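Local coordinates for protein response regulator ChrA (PDB 4YN8) that is the response regulator of a haem-sensing two-component system, with a CheY-like receiver domain, and probably binds DNA through a LuxR-type helix-turn-helix domain, at residues S183-D188 against R198-I203. The protein carries 1 engineered substitution. Sequence-based numbering, arbitrary orientation. Where two conformers were deposited one is given.
Sequences SKLGVD and RQQRLI. With MG (magnesium ion), chain G.
Leu-185 reaches across to Gln-200 and Leu-202 with a single methyl, CD2, and the contact shows how two helix ends can be joined by one apolar branch and a bridging water. CD2 lies 3.7 Å from Leu-202 CD1, the two leucine side chains running past each other in opposite directions. The same methyl stands obliquely above the plane of the Gln-200 amide, nearest to OE1 at 3.8 Å. Gln-200 is placed for this by its shape: CG lies beside the backbone N (chi1 -68°), anti to the carbonyl carbon, and the chain beyond it is extended, carrying the amide toward Leu-185. There the polar link is made through water 1, which donates to Lys-184 O at 2.9 Å and accepts from Gln-200 NE2 at 3.2 Å. The amide thus serves both halves of the contact, lying against the methyl while binding the water. Each helix ends in a Schellman motif, with Gly-186 and Arg-201 at positive phi. The second is reinforced by Arg-201 itself: its NH1 and its backbone N approach Arg-198 O from opposite faces of the carbonyl plane, each at 3.1 Å. Beyond it, the terminal carboxylate of Ile-203 binds a magnesium ion through OXT. In the LuxR-type helix-turn-helix region, which probably binds DNA, the contact joins the C-terminal end of helix 171-185 to the chain terminus just after helix 190-199. Leu-185 also packs on Ala-193 of the latter helix and on Leu-151 of helix 145-155, while Leu-202 touches Leu-143 in the loop leading into helix 145-155.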
ATOM      1  N   SER A 183      -9.217  -7.844  18.733  1.00 19.24           N
ATOM      2  CA  SER A 183      -8.621  -7.679  17.404  1.00 22.47           C
ATOM      3  C   SER A 183      -7.963  -9.000  16.924  1.00 20.88           C
ATOM      4  O   SER A 183      -8.235  -9.453  15.814  1.00 19.64           O
ATOM      5  CB  SER A 183      -7.682  -6.471  17.400  1.00 25.51           C
ATOM      6  OG  SER A 183      -6.725  -6.574  16.366  1.00 30.34           O
ATOM      7  N   LYS A 184      -7.177  -9.652  17.772  1.00 18.08           N
ATOM      8  CA  LYS A 184      -6.517 -10.917  17.451  0.50 18.52           C
ATOM      9  C   LYS A 184      -7.507 -12.046  17.155  1.00 17.58           C
ATOM     10  O   LYS A 184      -7.228 -12.925  16.319  1.00 16.41           O
ATOM     11  CB  LYS A 184      -5.608 -11.369  18.601  0.50 17.93           C
ATOM     12  CG  LYS A 184      -4.549 -10.362  19.021  0.50 19.27           C
ATOM     13  CD  LYS A 184      -3.424 -10.344  18.039  0.50 20.07           C
ATOM     14  CE  LYS A 184      -2.462 -11.472  18.340  0.50 20.67           C
ATOM     15  NZ  LYS A 184      -1.625 -11.716  17.147  0.50 20.97           N
ATOM     16  N   LEU A 185      -8.611 -12.044  17.882  1.00 15.88           N
ATOM     17  CA  LEU A 185      -9.669 -13.073  17.750  1.00 17.73           C
ATOM     18  C   LEU A 185     -10.672 -12.805  16.634  1.00 19.45           C
ATOM     19  O   LEU A 185     -11.478 -13.672  16.315  1.00 21.61           O
ATOM     20  CB  LEU A 185     -10.399 -13.245  19.087  1.00 16.19           C
ATOM     21  CG  LEU A 185      -9.501 -13.777  20.210  1.00 16.42           C
ATOM     22  CD1 LEU A 185     -10.346 -13.956  21.464  1.00 16.17           C
ATOM     23  CD2 LEU A 185      -8.832 -15.081  19.851  1.00 17.86           C
ATOM     24  N   GLY A 186     -10.676 -11.591  16.084  1.00 19.99           N
ATOM     25  CA  GLY A 186     -11.652 -11.228  15.054  1.00 22.55           C
ATOM     26  C   GLY A 186     -13.047 -10.997  15.567  1.00 22.64           C
ATOM     27  O   GLY A 186     -14.028 -11.330  14.887  1.00 25.24           O
ATOM     28  N   VAL A 187     -13.190 -10.460  16.784  1.00 20.33           N
ATOM     29  CA  VAL A 187     -14.507 -10.306  17.408  1.00 19.76           C
ATOM     30  C   VAL A 187     -14.605  -8.910  17.968  1.00 19.48           C
ATOM     31  O   VAL A 187     -13.620  -8.176  17.961  1.00 18.80           O
ATOM     32  CB  VAL A 187     -14.736 -11.331  18.548  1.00 20.38           C
ATOM     33  CG1 VAL A 187     -14.559 -12.753  18.020  1.00 21.14           C
ATOM     34  CG2 VAL A 187     -13.765 -11.099  19.699  1.00 19.14           C
ATOM     35  N   ASP A 188     -15.766  -8.553  18.497  1.00 22.84           N
ATOM     36  CA  ASP A 188     -15.909  -7.203  19.076  1.00 25.53           C
ATOM     37  C   ASP A 188     -16.660  -7.155  20.392  1.00 24.45           C
ATOM     38  O   ASP A 188     -17.064  -6.081  20.843  1.00 23.31           O
ATOM     39  CB  ASP A 188     -16.555  -6.273  18.043  1.00 29.11           C
ATOM     40  CG  ASP A 188     -18.014  -6.589  17.799  1.00 31.32           C
ATOM     41  OD1 ASP A 188     -18.630  -7.344  18.566  1.00 33.74           O
ATOM     42  OD2 ASP A 188     -18.582  -6.047  16.810  1.00 40.29           O
ATOM     43  N   ARG A 198     -12.418 -20.524  22.728  1.00  8.77           N
ATOM     44  CA  ARG A 198     -12.716 -21.974  22.825  1.00  9.98           C
ATOM     45  C   ARG A 198     -12.505 -22.725  21.495  1.00 10.01           C
ATOM     46  O   ARG A 198     -11.880 -23.805  21.507  1.00  9.64           O
ATOM     47  CB  ARG A 198     -14.149 -22.205  23.309  1.00 10.14           C
ATOM     48  CG  ARG A 198     -14.365 -21.803  24.732  1.00 11.66           C
ATOM     49  CD  ARG A 198     -15.813 -21.906  25.110  1.00 12.52           C
ATOM     50  NE  ARG A 198     -16.008 -21.846  26.555  1.00 13.70           N
ATOM     51  CZ  ARG A 198     -17.198 -21.744  27.120  1.00 14.28           C
ATOM     52  NH1 ARG A 198     -18.288 -21.684  26.350  1.00 15.04           N
ATOM     53  NH2 ARG A 198     -17.266 -21.767  28.445  1.00 14.92           N
ATOM     54  N   GLN A 199     -12.961 -22.149  20.379  1.00 10.02           N
ATOM     55  CA  GLN A 199     -12.782 -22.770  19.068  1.00 11.09           C
ATOM     56  C   GLN A 199     -11.313 -22.881  18.727  1.00 11.07           C
ATOM     57  O   GLN A 199     -10.841 -23.887  18.156  1.00 11.47           O
ATOM     58  CB  GLN A 199     -13.484 -21.936  18.007  1.00 12.18           C
ATOM     59  CG  GLN A 199     -14.983 -22.019  18.161  1.00 14.15           C
ATOM     60  CD  GLN A 199     -15.707 -21.045  17.285  1.00 18.99           C
ATOM     61  OE1 GLN A 199     -15.105 -20.076  16.787  1.00 21.02           O
ATOM     62  NE2 GLN A 199     -17.012 -21.259  17.098  1.00 20.33           N
ATOM     63  N   GLN A 200     -10.569 -21.866  19.138  1.00 10.33           N
ATOM     64  CA  GLN A 200      -9.147 -21.799  18.853  1.00 10.55           C
ATOM     65  C   GLN A 200      -8.264 -22.537  19.844  1.00  9.78           C
ATOM     66  O   GLN A 200      -7.019 -22.617  19.713  1.00  9.25           O
ATOM     67  CB  GLN A 200      -8.716 -20.326  18.729  1.00 11.11           C
ATOM     68  CG  GLN A 200      -9.301 -19.688  17.504  1.00 11.58           C
ATOM     69  CD  GLN A 200      -8.837 -18.291  17.242  1.00 13.51           C
ATOM     70  OE1 GLN A 200      -7.704 -17.955  17.552  1.00 14.14           O
ATOM     71  NE2 GLN A 200      -9.741 -17.444  16.689  1.00 16.04           N
ATOM     72  N   ARG A 201      -8.901 -23.113  20.842  1.00  9.28           N
ATOM     73  CA  ARG A 201      -8.215 -23.896  21.865  1.00  9.89           C
ATOM     74  C   ARG A 201      -7.117 -23.137  22.631  1.00  9.74           C
ATOM     75  O   ARG A 201      -6.041 -23.685  22.911  1.00 10.50           O
ATOM     76  CB  ARG A 201      -7.710 -25.239  21.296  1.00 10.12           C
ATOM     77  CG  ARG A 201      -8.809 -26.029  20.633  1.00 10.18           C
ATOM     78  CD  ARG A 201      -9.796 -26.528  21.652  1.00 10.85           C
ATOM     79  NE  ARG A 201     -10.543 -27.684  21.117  1.00 11.33           N
ATOM     80  CZ  ARG A 201     -11.592 -27.600  20.314  1.00 11.81           C
ATOM     81  NH1 ARG A 201     -12.071 -26.423  19.923  1.00 12.36           N
ATOM     82  NH2 ARG A 201     -12.151 -28.721  19.863  1.00 11.83           N
ATOM     83  N   LEU A 202      -7.430 -21.899  22.942  1.00 10.31           N
ATOM     84  CA  LEU A 202      -6.471 -20.980  23.553  1.00 11.20           C
ATOM     85  C   LEU A 202      -6.493 -20.993  25.084  1.00 13.03           C
ATOM     86  O   LEU A 202      -5.480 -20.603  25.683  1.00 15.61           O
ATOM     87  CB  LEU A 202      -6.715 -19.580  23.079  1.00 12.01           C
ATOM     88  CG  LEU A 202      -6.593 -19.388  21.578  1.00 12.28           C
ATOM     89  CD1 LEU A 202      -6.917 -17.971  21.195  1.00 13.52           C
ATOM     90  CD2 LEU A 202      -5.173 -19.724  21.128  1.00 14.38           C
ATOM     91  N   ILE A 203      -7.612 -21.398  25.685  1.00 14.24           N
ATOM     92  CA  ILE A 203      -7.863 -21.270  27.115  1.00 15.15           C
ATOM     93  C   ILE A 203      -8.148 -22.568  27.863  1.00 17.51           C
ATOM     94  O   ILE A 203      -8.410 -23.627  27.219  1.00 17.38           O
ATOM     95  CB  ILE A 203      -8.971 -20.254  27.389  1.00 15.64           C
ATOM     96  CG1 ILE A 203     -10.294 -20.564  26.667  1.00 17.87           C
ATOM     97  CG2 ILE A 203      -8.448 -18.888  26.952  1.00 16.17           C
ATOM     98  CD1 ILE A 203     -11.449 -19.694  27.126  1.00 17.68           C
ATOM     99  OXT ILE A 203      -8.103 -22.533  29.130  1.00 18.73           O
TER
HETATM  100 MG    MG G 205      -9.288 -23.559  30.481  1.00 16.11          MG
HETATM  101  O   HOH W   1      -8.692 -15.051  14.895  1.00 20.28           O
HETATM  102  O   HOH W   2      -9.210 -25.223  29.093  1.00 17.60           O
HETATM  103  O   HOH W   3      -9.313 -22.059  31.831  1.00 13.67           O
HETATM  104  O   HOH W   4     -10.980 -22.878  29.523  1.00 17.47           O
HETATM  105  O   HOH W   5      -7.466 -24.180  31.379  1.00 19.35           O